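Local coordinates for DNA topoisomerase 2-associated protein PAT1 (Saccharomyces cerevisiae, PDB 5LMG) that activates mRNA decapping and represses translation, its C-terminal domain directly binding the decapping enzyme Dcp2 and the exonuclease Xrn1, at residues K201-N205 and Y276-F280; V194-T198 and S245-K249; K148-L154 and H262-Q267. The protein carries 2 engineered substitutions. One frame throughout, in Å; residues are numbered along the deposited sequence.

Contact 1: K201-N205 and Y276-F280; sequences KIGLN and YIWAF. Engineered in segment 276-280: Ala279 (natural residue Gln). With EDO (1,2-ethanediol), chain J.
Leu204 and Lys201 of helix 201-216 face Tyr276 and Phe280 of helix 275-286 in a helix-helix packing of the alpha-helical Pat1 C-terminal domain, whose family belongs to the TPR clan. The two short helical segments run in roughly the same direction, 30° apart, with axes 10.1 Å from each other at closest approach.

CH-pi contacts carry much of the interface. Leu204 places CD1 squarely over the centre of the Phe280 ring, 3.6 Å from its centroid. Its chi1 of -159° turns CG away from its own backbone nitrogen and out across the gap between the helices. Along the same helix, the extended aliphatic chain of Lys201 lies over one face of the Tyr276 ring, CG standing 3.9 Å from the centroid, while Ile277 CG1 lies against the opposite face near the rim. The ammonium itself is too far for more than a weak cation-pi attraction.

Apolar contact fills the middle: Leu204 CD2 meets Tyr276 CD2 at 3.9 Å and also reaches Ile277.

Polar groups line one border. The amide of Asn205 stands perpendicular to the Tyr276 ring, its ND2 bonded to Gln161 of helix 151-174. A water donates to Asn205 OD1 and to Tyr276 O, and a 1,2-ethanediol, probably from the crystallisation liquor, donates from O1 to Asn205 O at 2.7 Å.

Contact 2: V194-T198 and S245-K249; sequences VSFLT and SLESK
Ser195 on the short helix 194-197 meets the side chain of Lys249, which closes the type II beta turn running from Leu246 to Lys249 after helix 234-246. The lysine can be followed outward. Its CB lies 3.6 Å from Ser195 OG, CG passes the same hydroxyl a little farther off, and CD returns to it at 3.7 Å while also touching Ser195 CB. The chain bends at chi3 (-85°), which turns CE and NZ back toward Ser245, the residue just before the turn. NZ then donates to Ser245 O at 3.2 Å, approaching from above the carbonyl plane. With an alanine in place of Lys249, a gap would probably open beside Ser195 CB and OG, and Ser245 O would be left with only a water of the two donors described here.

Two waters bridge the gap. One links the hydroxyls of Ser195 and Thr198 to the backbone of the turn, donating to both Thr198 OG1 and Lys249 O and bonding to Ser195 OG as well; the other joins two backbone groups, accepting from Ser195 N and donating to Ser245 O, so that this carbonyl receives bonds from both the lysine and the water. Thr198 OG1 in turn donates to Ser195 O at 2.7 Å.

Next to these polar contacts the packing is apolar. Leu246 CD2 touches both Thr198 CG2 at 3.5 Å and Val194 CG1 at 4.0 Å. Val194 CB abuts Ser245 OG at 3.3 Å, a hydroxyl that is bonded to Leu242 O within its own helix.

The end of helix 234-246 thus packs against helix 194-197, and the turn after it adds Lys249. Beyond it, Thr198 packs on Leu204 and Ile207 of helix 201-216, while Glu247 touches Ile295 and Glu299 of helix 290-322.

Contact 3: K148-L154 and H262-Q267; sequences KPTLTQL and HIMRLQ
Pro149 and Lys148 lead in an irregular stretch to helix 151-174 and run beside the last turns of helix 257-267, with Leu151 and Leu266 the closest pair of CA atoms at 6.2 Å. Thr150 is the N-cap of the first helix and forms a capping box with Gln153: Thr150 N donates to Gln153 OE1, and Gln153 N gives a weak bond to Thr150 OG1.

His262 binds the approach to that helix. Its NE2 donates to Pro149 O at 2.7 Å, the acceptor lying close to the imidazole plane while the donor stands above the carbonyl plane. Lys148 lays CD over one ring face, 3.8 Å from the centroid. Farther along, Pro149 CG and Leu154 CD2 both touch Ile263 CD1, at 3.5 Å and 3.8 Å. Leu154 CD1 meets Leu266 CD1, which also lies against Pro149 O.

A water bonded to His262 ND1 also accepts weak bonds from Lys148 NZ and Arg265 NH2. The bond to Pro149 O places a proton on NE2, and the nearby Lys148 and Arg265 would be expected to disfavour a positive charge on the ring.

Contacts 1 and 2 are continuous, their centres 12 Å apart: Leu204 CD1 packs on Thr198 CB at 3.7 Å, and Phe280 CZ meets Leu246 CD1 at 3.9 Å. Helix 194-197 is followed directly by helix 201-216, and these consecutive helices take contacts from helices 234-246 and 275-286. Contact 3 stands apart, about 18 Å from contact 1 and 24 Å from contact 2 between centres, and touches neither. Helix 151-174 nevertheless joins contacts 3 and 1, beginning at the capping box and carrying Gln161, the partner of Asn205. Helix 257-267 of contact 3 also precedes helix 275-286 of contact 1 in the chain.

Contact 1: K201-N205 and Y276-F280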
ATOM      1  N   LYS A 201       2.781   3.740  -4.206  1.00 40.47           N
ATOM      2  CA  LYS A 201       2.938   3.160  -2.873  1.00 39.88           C
ATOM      3  C   LYS A 201       1.561   2.950  -2.189  1.00 42.73           C
ATOM      4  O   LYS A 201       1.320   1.878  -1.646  1.00 41.15           O
ATOM      5  CB  LYS A 201       3.886   3.998  -2.003  1.00 42.55           C
ATOM      6  CG  LYS A 201       4.247   3.346  -0.673  1.00 60.49           C
ATOM      7  CD  LYS A 201       5.143   4.244   0.159  1.00 74.16           C
ATOM      8  CE  LYS A 201       5.907   3.469   1.196  1.00 88.18           C
ATOM      9  NZ  LYS A 201       6.870   4.331   1.926  1.00 98.89           N
ATOM     10  N   ILE A 202       0.661   3.952  -2.273  1.00 40.07           N
ATOM     11  CA  ILE A 202      -0.709   3.916  -1.721  1.00 39.44           C
ATOM     12  C   ILE A 202      -1.545   2.854  -2.442  1.00 41.48           C
ATOM     13  O   ILE A 202      -2.216   2.060  -1.784  1.00 39.22           O
ATOM     14  CB  ILE A 202      -1.404   5.319  -1.733  1.00 42.38           C
ATOM     15  CG1 ILE A 202      -0.548   6.422  -1.026  1.00 42.30           C
ATOM     16  CG2 ILE A 202      -2.853   5.267  -1.169  1.00 42.80           C
ATOM     17  CD1 ILE A 202      -0.166   6.171   0.485  1.00 41.78           C
ATOM     18  N   GLY A 203      -1.495   2.868  -3.777  1.00 39.15           N
ATOM     19  CA  GLY A 203      -2.194   1.910  -4.630  1.00 38.95           C
ATOM     20  C   GLY A 203      -1.823   0.484  -4.290  1.00 42.34           C
ATOM     21  O   GLY A 203      -2.709  -0.332  -4.016  1.00 41.18           O
ATOM     22  N   LEU A 204      -0.500   0.210  -4.217  1.00 39.94           N
ATOM     23  CA  LEU A 204       0.027  -1.110  -3.881  1.00 40.09           C
ATOM     24  C   LEU A 204      -0.407  -1.575  -2.494  1.00 42.40           C
ATOM     25  O   LEU A 204      -0.853  -2.716  -2.355  1.00 41.78           O
ATOM     26  CB  LEU A 204       1.553  -1.180  -4.037  1.00 40.51           C
ATOM     27  CG  LEU A 204       2.132  -2.590  -4.206  1.00 44.89           C
ATOM     28  CD1 LEU A 204       1.794  -3.176  -5.596  1.00 45.48           C
ATOM     29  CD2 LEU A 204       3.635  -2.588  -4.000  1.00 46.53           C
ATOM     30  N   ASN A 205      -0.282  -0.693  -1.479  1.00 39.86           N
ATOM     31  CA  ASN A 205      -0.685  -1.000  -0.103  1.00 39.15           C
ATOM     32  C   ASN A 205      -2.193  -1.252   0.014  1.00 43.10           C
ATOM     33  O   ASN A 205      -2.589  -2.151   0.748  1.00 41.22           O
ATOM     34  CB  ASN A 205      -0.216   0.060   0.860  1.00 39.56           C
ATOM     35  CG  ASN A 205       1.284   0.100   1.072  1.00 55.57           C
ATOM     36  OD1 ASN A 205       2.032  -0.808   0.683  1.00 47.59           O
ATOM     37  ND2 ASN A 205       1.761   1.172   1.680  1.00 44.92           N
ATOM     38  N   TYR A 276       7.172  -2.861   1.774  1.00 40.40           N
ATOM     39  CA  TYR A 276       5.792  -2.857   1.264  1.00 40.22           C
ATOM     40  C   TYR A 276       5.673  -3.595  -0.104  1.00 41.40           C
ATOM     41  O   TYR A 276       4.595  -4.096  -0.420  1.00 39.51           O
ATOM     42  CB  TYR A 276       5.249  -1.413   1.156  1.00 41.20           C
ATOM     43  CG  TYR A 276       5.826  -0.614   0.007  1.00 43.17           C
ATOM     44  CD1 TYR A 276       7.111  -0.082   0.078  1.00 45.44           C
ATOM     45  CD2 TYR A 276       5.084  -0.382  -1.151  1.00 43.76           C
ATOM     46  CE1 TYR A 276       7.660   0.630  -0.987  1.00 47.60           C
ATOM     47  CE2 TYR A 276       5.622   0.335  -2.221  1.00 44.51           C
ATOM     48  CZ  TYR A 276       6.907   0.851  -2.127  1.00 50.57           C
ATOM     49  OH  TYR A 276       7.463   1.558  -3.162  1.00 50.26           O
ATOM     50  N   ILE A 277       6.760  -3.626  -0.912  1.00 37.19           N
ATOM     51  CA  ILE A 277       6.756  -4.322  -2.212  1.00 36.92           C
ATOM     52  C   ILE A 277       6.771  -5.828  -1.967  1.00 40.20           C
ATOM     53  O   ILE A 277       5.975  -6.552  -2.570  1.00 37.66           O
ATOM     54  CB  ILE A 277       7.909  -3.869  -3.161  1.00 40.10           C
ATOM     55  CG1 ILE A 277       7.833  -2.354  -3.461  1.00 40.14           C
ATOM     56  CG2 ILE A 277       7.892  -4.697  -4.456  1.00 41.83           C
ATOM     57  CD1 ILE A 277       9.051  -1.740  -4.182  1.00 40.83           C
ATOM     58  N   TRP A 278       7.689  -6.290  -1.081  1.00 39.32           N
ATOM     59  CA  TRP A 278       7.801  -7.713  -0.736  1.00 39.82           C
ATOM     60  C   TRP A 278       6.571  -8.195   0.030  1.00 42.46           C
ATOM     61  O   TRP A 278       6.219  -9.360  -0.110  1.00 42.08           O
ATOM     62  CB  TRP A 278       9.119  -8.019   0.005  1.00 38.85           C
ATOM     63  CG  TRP A 278      10.340  -7.706  -0.814  1.00 39.63           C
ATOM     64  CD1 TRP A 278      11.158  -6.619  -0.678  1.00 42.22           C
ATOM     65  CD2 TRP A 278      10.806  -8.418  -1.975  1.00 39.41           C
ATOM     66  NE1 TRP A 278      12.123  -6.627  -1.660  1.00 42.01           N
ATOM     67  CE2 TRP A 278      11.918  -7.710  -2.484  1.00 43.71           C
ATOM     68  CE3 TRP A 278      10.389  -9.590  -2.638  1.00 40.77           C
ATOM     69  CZ2 TRP A 278      12.642  -8.152  -3.604  1.00 43.37           C
ATOM     70  CZ3 TRP A 278      11.084 -10.010  -3.766  1.00 42.42           C
ATOM     71  CH2 TRP A 278      12.195  -9.295  -4.240  1.00 42.96           C
ATOM     72  N   ALA A 279       5.896  -7.297   0.797  1.00 39.65           N
ATOM     73  CA  ALA A 279       4.655  -7.618   1.527  1.00 39.00           C
ATOM     74  C   ALA A 279       3.524  -7.849   0.516  1.00 40.28           C
ATOM     75  O   ALA A 279       2.768  -8.812   0.654  1.00 37.86           O
ATOM     76  CB  ALA A 279       4.296  -6.510   2.506  1.00 39.20           C
ATOM     77  N   PHE A 280       3.453  -7.011  -0.532  1.00 36.77           N
ATOM     78  CA  PHE A 280       2.490  -7.191  -1.613  1.00 36.83           C
ATOM     79  C   PHE A 280       2.729  -8.534  -2.329  1.00 39.09           C
ATOM     80  O   PHE A 280       1.771  -9.279  -2.534  1.00 36.54           O
ATOM     81  CB  PHE A 280       2.545  -6.032  -2.632  1.00 38.86           C
ATOM     82  CG  PHE A 280       1.810  -6.340  -3.925  1.00 40.22           C
ATOM     83  CD1 PHE A 280       0.419  -6.252  -3.995  1.00 42.72           C
ATOM     84  CD2 PHE A 280       2.505  -6.746  -5.060  1.00 41.49           C
ATOM     85  CE1 PHE A 280      -0.262  -6.553  -5.181  1.00 43.65           C
ATOM     86  CE2 PHE A 280       1.824  -7.072  -6.238  1.00 44.65           C
ATOM     87  CZ  PHE A 280       0.441  -6.961  -6.297  1.00 43.35           C
TER
HETATM   88  C1  EDO J 806      -0.261  -3.374   3.461  1.00 58.68           C
HETATM   89  O1  EDO J 806      -1.118  -2.351   3.012  1.00 57.72           O
HETATM   90  C2  EDO J 806       1.193  -2.944   3.181  1.00 59.22           C
HETATM   91  O2  EDO J 806       2.027  -4.085   3.184  1.00 59.77           O
HETATM   92  O   HOH W   1       2.103  -3.500   0.107  1.00 42.99           O

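Contact 2: V194-T198 and S245-K249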
ATOM      1  N   VAL A 194      -5.105  -1.472 -13.236  1.00 43.26           N
ATOM      2  CA  VAL A 194      -4.499  -2.089 -12.047  1.00 43.15           C
ATOM      3  C   VAL A 194      -2.968  -1.922 -12.048  1.00 46.50           C
ATOM      4  O   VAL A 194      -2.407  -1.552 -11.014  1.00 45.23           O
ATOM      5  CB  VAL A 194      -4.958  -3.563 -11.824  1.00 47.35           C
ATOM      6  CG1 VAL A 194      -4.445  -4.115 -10.495  1.00 46.74           C
ATOM      7  CG2 VAL A 194      -6.480  -3.682 -11.879  1.00 47.87           C
ATOM      8  N   SER A 195      -2.307  -2.127 -13.208  1.00 43.29           N
ATOM      9  CA  SER A 195      -0.856  -1.957 -13.324  1.00 42.85           C
ATOM     10  C   SER A 195      -0.414  -0.522 -12.953  1.00 44.96           C
ATOM     11  O   SER A 195       0.603  -0.371 -12.273  1.00 43.73           O
ATOM     12  CB  SER A 195      -0.366  -2.339 -14.715  1.00 46.09           C
ATOM     13  OG  SER A 195       1.036  -2.148 -14.798  1.00 51.87           O
ATOM     14  N   PHE A 196      -1.186   0.519 -13.366  1.00 41.04           N
ATOM     15  CA  PHE A 196      -0.894   1.893 -12.966  1.00 40.54           C
ATOM     16  C   PHE A 196      -0.964   2.026 -11.432  1.00 41.63           C
ATOM     17  O   PHE A 196      -0.059   2.616 -10.849  1.00 39.55           O
ATOM     18  CB  PHE A 196      -1.808   2.939 -13.653  1.00 42.98           C
ATOM     19  CG  PHE A 196      -1.654   4.332 -13.054  1.00 44.82           C
ATOM     20  CD1 PHE A 196      -0.497   5.078 -13.269  1.00 47.74           C
ATOM     21  CD2 PHE A 196      -2.639   4.866 -12.225  1.00 47.11           C
ATOM     22  CE1 PHE A 196      -0.334   6.342 -12.678  1.00 48.50           C
ATOM     23  CE2 PHE A 196      -2.481   6.135 -11.644  1.00 49.95           C
ATOM     24  CZ  PHE A 196      -1.327   6.865 -11.874  1.00 47.75           C
ATOM     25  N   LEU A 197      -1.999   1.433 -10.783  1.00 39.38           N
ATOM     26  CA  LEU A 197      -2.174   1.476  -9.317  1.00 38.74           C
ATOM     27  C   LEU A 197      -0.975   0.890  -8.553  1.00 41.97           C
ATOM     28  O   LEU A 197      -0.612   1.402  -7.485  1.00 40.77           O
ATOM     29  CB  LEU A 197      -3.477   0.785  -8.862  1.00 38.38           C
ATOM     30  CG  LEU A 197      -4.816   1.398  -9.296  1.00 42.99           C
ATOM     31  CD1 LEU A 197      -5.970   0.654  -8.637  1.00 42.90           C
ATOM     32  CD2 LEU A 197      -4.902   2.915  -8.972  1.00 43.49           C
ATOM     33  N   THR A 198      -0.330  -0.141  -9.135  1.00 38.97           N
ATOM     34  CA  THR A 198       0.845  -0.796  -8.547  1.00 39.18           C
ATOM     35  C   THR A 198       2.149   0.034  -8.659  1.00 43.11           C
ATOM     36  O   THR A 198       3.134  -0.331  -8.023  1.00 42.69           O
ATOM     37  CB  THR A 198       1.027  -2.209  -9.103  1.00 44.16           C
ATOM     38  OG1 THR A 198       1.468  -2.138 -10.454  1.00 45.92           O
ATOM     39  CG2 THR A 198      -0.219  -3.090  -8.923  1.00 41.52           C
ATOM     40  N   SER A 245      -4.741  -8.821 -14.876  1.00 44.62           N
ATOM     41  CA  SER A 245      -4.417  -7.404 -15.051  1.00 44.84           C
ATOM     42  C   SER A 245      -2.948  -7.050 -14.728  1.00 48.79           C
ATOM     43  O   SER A 245      -2.473  -6.020 -15.198  1.00 48.95           O
ATOM     44  CB  SER A 245      -5.376  -6.515 -14.260  1.00 47.46           C
ATOM     45  OG  SER A 245      -5.257  -6.724 -12.863  1.00 56.07           O
ATOM     46  N   LEU A 246      -2.237  -7.914 -13.962  1.00 44.61           N
ATOM     47  CA  LEU A 246      -0.843  -7.729 -13.542  1.00 43.80           C
ATOM     48  C   LEU A 246       0.184  -8.521 -14.327  1.00 46.57           C
ATOM     49  O   LEU A 246       1.356  -8.124 -14.356  1.00 45.60           O
ATOM     50  CB  LEU A 246      -0.683  -8.070 -12.049  1.00 43.73           C
ATOM     51  CG  LEU A 246      -1.387  -7.146 -11.062  1.00 48.76           C
ATOM     52  CD1 LEU A 246      -1.335  -7.720  -9.653  1.00 48.49           C
ATOM     53  CD2 LEU A 246      -0.808  -5.752 -11.119  1.00 52.88           C
ATOM     54  N   GLU A 247      -0.232  -9.653 -14.936  1.00 42.49           N
ATOM     55  CA  GLU A 247       0.657 -10.546 -15.672  1.00 42.01           C
ATOM     56  C   GLU A 247       1.471  -9.809 -16.723  1.00 46.03           C
ATOM     57  O   GLU A 247       0.923  -8.960 -17.429  1.00 46.22           O
ATOM     58  CB  GLU A 247      -0.143 -11.706 -16.281  1.00 43.43           C
ATOM     59  CG  GLU A 247       0.716 -12.906 -16.613  1.00 52.40           C
ATOM     60  CD  GLU A 247      -0.081 -14.091 -17.122  1.00 69.08           C
ATOM     61  OE1 GLU A 247      -1.269 -13.907 -17.473  1.00 59.07           O
ATOM     62  OE2 GLU A 247       0.495 -15.199 -17.204  1.00 61.27           O
ATOM     63  N   SER A 248       2.789 -10.104 -16.779  1.00 42.94           N
ATOM     64  CA  SER A 248       3.828  -9.479 -17.634  1.00 43.50           C
ATOM     65  C   SER A 248       4.227  -8.036 -17.181  1.00 46.77           C
ATOM     66  O   SER A 248       5.134  -7.444 -17.777  1.00 46.49           O
ATOM     67  CB  SER A 248       3.455  -9.516 -19.118  1.00 47.13           C
ATOM     68  OG  SER A 248       2.620  -8.423 -19.465  1.00 55.98           O
ATOM     69  N   LYS A 249       3.568  -7.487 -16.122  1.00 42.65           N
ATOM     70  CA  LYS A 249       3.815  -6.141 -15.588  1.00 42.25           C
ATOM     71  C   LYS A 249       4.209  -6.129 -14.086  1.00 44.45           C
ATOM     72  O   LYS A 249       4.351  -5.047 -13.517  1.00 42.52           O
ATOM     73  CB  LYS A 249       2.583  -5.238 -15.836  1.00 45.06           C
ATOM     74  CG  LYS A 249       2.281  -4.988 -17.319  1.00 56.56           C
ATOM     75  CD  LYS A 249       0.848  -4.530 -17.577  1.00 65.66           C
ATOM     76  CE  LYS A 249      -0.134  -5.675 -17.709  1.00 73.66           C
ATOM     77  NZ  LYS A 249      -1.492  -5.203 -18.089  1.00 78.49           N
TER
HETATM   78  O   HOH W   2       2.165  -3.662 -12.702  1.00 43.76           O
HETATM   79  O   HOH W   3      -3.650  -3.381 -15.542  1.00 47.42           O

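Contact 3: K148-L154 and H262-Q267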
ATOM      1  N   LYS A 148       9.463  13.090  -9.806  1.00 43.90           N
ATOM      2  CA  LYS A 148      10.251  13.936  -8.900  1.00 44.12           C
ATOM      3  C   LYS A 148       9.344  14.592  -7.826  1.00 48.29           C
ATOM      4  O   LYS A 148       9.131  15.811  -7.866  1.00 48.03           O
ATOM      5  CB  LYS A 148      11.056  14.986  -9.704  1.00 46.10           C
ATOM      6  CG  LYS A 148      12.093  14.415 -10.678  1.00 57.23           C
ATOM      7  CD  LYS A 148      13.302  13.799  -9.979  1.00 70.38           C
ATOM      8  CE  LYS A 148      14.270  13.183 -10.961  1.00 88.50           C
ATOM      9  NZ  LYS A 148      15.293  12.342 -10.280  1.00100.66           N
ATOM     10  N   PRO A 149       8.748  13.804  -6.890  1.00 44.83           N
ATOM     11  CA  PRO A 149       7.885  14.430  -5.872  1.00 44.33           C
ATOM     12  C   PRO A 149       8.669  15.334  -4.927  1.00 46.80           C
ATOM     13  O   PRO A 149       9.777  14.999  -4.538  1.00 46.20           O
ATOM     14  CB  PRO A 149       7.269  13.239  -5.133  1.00 45.11           C
ATOM     15  CG  PRO A 149       8.234  12.134  -5.329  1.00 49.23           C
ATOM     16  CD  PRO A 149       8.859  12.343  -6.676  1.00 45.26           C
ATOM     17  N   THR A 150       8.103  16.476  -4.571  1.00 43.36           N
ATOM     18  CA  THR A 150       8.772  17.407  -3.651  1.00 43.05           C
ATOM     19  C   THR A 150       8.596  16.881  -2.222  1.00 45.80           C
ATOM     20  O   THR A 150       7.767  15.991  -2.011  1.00 45.92           O
ATOM     21  CB  THR A 150       8.196  18.823  -3.825  1.00 49.38           C
ATOM     22  OG1 THR A 150       6.830  18.814  -3.408  1.00 46.39           O
ATOM     23  CG2 THR A 150       8.295  19.323  -5.266  1.00 46.29           C
ATOM     24  N   LEU A 151       9.358  17.402  -1.247  1.00 43.13           N
ATOM     25  CA  LEU A 151       9.200  16.974   0.151  1.00 42.64           C
ATOM     26  C   LEU A 151       7.744  17.182   0.671  1.00 45.51           C
ATOM     27  O   LEU A 151       7.217  16.326   1.377  1.00 43.44           O
ATOM     28  CB  LEU A 151      10.239  17.631   1.087  1.00 43.18           C
ATOM     29  CG  LEU A 151      10.279  17.138   2.552  1.00 48.06           C
ATOM     30  CD1 LEU A 151      10.514  15.625   2.639  1.00 47.88           C
ATOM     31  CD2 LEU A 151      11.335  17.902   3.362  1.00 52.18           C
ATOM     32  N   THR A 152       7.106  18.298   0.290  1.00 42.73           N
ATOM     33  CA  THR A 152       5.721  18.630   0.656  1.00 42.70           C
ATOM     34  C   THR A 152       4.764  17.546   0.149  1.00 44.98           C
ATOM     35  O   THR A 152       3.853  17.138   0.877  1.00 44.91           O
ATOM     36  CB  THR A 152       5.385  20.055   0.153  1.00 49.60           C
ATOM     37  OG1 THR A 152       6.258  20.984   0.794  1.00 48.64           O
ATOM     38  CG2 THR A 152       3.926  20.459   0.404  1.00 48.21           C
ATOM     39  N   GLN A 153       4.997  17.063  -1.083  1.00 40.53           N
ATOM     40  CA  GLN A 153       4.205  16.017  -1.710  1.00 39.74           C
ATOM     41  C   GLN A 153       4.403  14.673  -0.998  1.00 42.03           C
ATOM     42  O   GLN A 153       3.415  13.978  -0.747  1.00 40.87           O
ATOM     43  CB  GLN A 153       4.517  15.925  -3.209  1.00 41.23           C
ATOM     44  CG  GLN A 153       3.901  17.082  -3.994  1.00 48.44           C
ATOM     45  CD  GLN A 153       4.358  17.162  -5.428  1.00 54.21           C
ATOM     46  OE1 GLN A 153       5.428  16.690  -5.802  1.00 47.17           O
ATOM     47  NE2 GLN A 153       3.569  17.810  -6.257  1.00 48.91           N
ATOM     48  N   LEU A 154       5.662  14.354  -0.607  1.00 38.20           N
ATOM     49  CA  LEU A 154       5.988  13.128   0.136  1.00 38.46           C
ATOM     50  C   LEU A 154       5.303  13.116   1.523  1.00 42.65           C
ATOM     51  O   LEU A 154       4.790  12.066   1.939  1.00 41.51           O
ATOM     52  CB  LEU A 154       7.505  12.932   0.281  1.00 38.62           C
ATOM     53  CG  LEU A 154       8.307  12.608  -0.994  1.00 43.85           C
ATOM     54  CD1 LEU A 154       9.815  12.512  -0.683  1.00 43.22           C
ATOM     55  CD2 LEU A 154       7.808  11.318  -1.667  1.00 46.00           C
ATOM     56  N   HIS A 262      16.090  10.135  -5.570  1.00 45.84           N
ATOM     57  CA  HIS A 262      15.371  11.374  -5.319  1.00 46.74           C
ATOM     58  C   HIS A 262      14.690  11.351  -3.945  1.00 51.37           C
ATOM     59  O   HIS A 262      14.878  12.299  -3.170  1.00 51.16           O
ATOM     60  CB  HIS A 262      14.386  11.657  -6.470  1.00 48.01           C
ATOM     61  CG  HIS A 262      13.598  12.914  -6.288  1.00 51.62           C
ATOM     62  ND1 HIS A 262      14.132  14.147  -6.601  1.00 54.22           N
ATOM     63  CD2 HIS A 262      12.347  13.086  -5.807  1.00 53.06           C
ATOM     64  CE1 HIS A 262      13.191  15.030  -6.308  1.00 53.73           C
ATOM     65  NE2 HIS A 262      12.096  14.436  -5.834  1.00 53.41           N
ATOM     66  N   ILE A 263      13.957  10.252  -3.627  1.00 48.40           N
ATOM     67  CA  ILE A 263      13.262  10.039  -2.344  1.00 47.97           C
ATOM     68  C   ILE A 263      14.269   9.921  -1.195  1.00 51.13           C
ATOM     69  O   ILE A 263      14.066  10.538  -0.150  1.00 50.02           O
ATOM     70  CB  ILE A 263      12.296   8.805  -2.347  1.00 50.61           C
ATOM     71  CG1 ILE A 263      11.378   8.721  -3.606  1.00 51.10           C
ATOM     72  CG2 ILE A 263      11.469   8.727  -1.056  1.00 51.56           C
ATOM     73  CD1 ILE A 263      10.460   9.838  -3.891  1.00 53.19           C
ATOM     74  N   MET A 264      15.323   9.096  -1.383  1.00 48.75           N
ATOM     75  CA  MET A 264      16.383   8.859  -0.398  1.00 49.78           C
ATOM     76  C   MET A 264      17.067  10.164   0.025  1.00 52.93           C
ATOM     77  O   MET A 264      17.279  10.377   1.216  1.00 52.14           O
ATOM     78  CB  MET A 264      17.411   7.849  -0.927  1.00 52.72           C
ATOM     79  CG  MET A 264      16.917   6.404  -0.899  1.00 57.16           C
ATOM     80  SD  MET A 264      18.228   5.216  -1.326  1.00 62.85           S
ATOM     81  CE  MET A 264      18.315   5.433  -3.023  1.00 59.82           C
ATOM     82  N   ARG A 265      17.347  11.044  -0.947  1.00 50.34           N
ATOM     83  CA  ARG A 265      17.951  12.370  -0.770  1.00 51.11           C
ATOM     84  C   ARG A 265      17.029  13.267   0.089  1.00 54.54           C
ATOM     85  O   ARG A 265      17.495  13.879   1.052  1.00 54.41           O
ATOM     86  CB  ARG A 265      18.191  12.991  -2.159  1.00 53.67           C
ATOM     87  CG  ARG A 265      19.136  14.185  -2.212  1.00 69.76           C
ATOM     88  CD  ARG A 265      19.949  14.203  -3.507  1.00 81.90           C
ATOM     89  NE  ARG A 265      19.137  14.297  -4.728  1.00 87.92           N
ATOM     90  CZ  ARG A 265      19.028  13.334  -5.643  1.00 97.74           C
ATOM     91  NH1 ARG A 265      19.664  12.179  -5.484  1.00 86.89           N
ATOM     92  NH2 ARG A 265      18.274  13.518  -6.720  1.00 75.82           N
ATOM     93  N   LEU A 266      15.717  13.300  -0.232  1.00 49.56           N
ATOM     94  CA  LEU A 266      14.733  14.123   0.481  1.00 48.82           C
ATOM     95  C   LEU A 266      14.397  13.643   1.898  1.00 52.28           C
ATOM     96  O   LEU A 266      14.079  14.464   2.764  1.00 51.31           O
ATOM     97  CB  LEU A 266      13.437  14.270  -0.351  1.00 48.58           C
ATOM     98  CG  LEU A 266      13.518  15.137  -1.611  1.00 52.85           C
ATOM     99  CD1 LEU A 266      12.207  15.124  -2.344  1.00 52.64           C
ATOM    100  CD2 LEU A 266      13.921  16.577  -1.284  1.00 56.20           C
ATOM    101  N   GLN A 267      14.441  12.323   2.126  1.00 49.00           N
ATOM    102  CA  GLN A 267      14.078  11.728   3.416  1.00 48.08           C
ATOM    103  C   GLN A 267      15.262  11.335   4.299  1.00 51.05           C
ATOM    104  O   GLN A 267      15.056  10.903   5.432  1.00 49.89           O
ATOM    105  CB  GLN A 267      13.150  10.527   3.184  1.00 48.94           C
ATOM    106  CG  GLN A 267      11.827  10.941   2.547  1.00 50.57           C
ATOM    107  CD  GLN A 267      10.842   9.830   2.327  1.00 61.93           C
ATOM    108  OE1 GLN A 267      11.175   8.637   2.318  1.00 55.20           O
ATOM    109  NE2 GLN A 267       9.600  10.218   2.079  1.00 51.51           N
TER
HETATM  110  O   HOH W   4      16.282  14.732  -8.268  1.00 71.44           O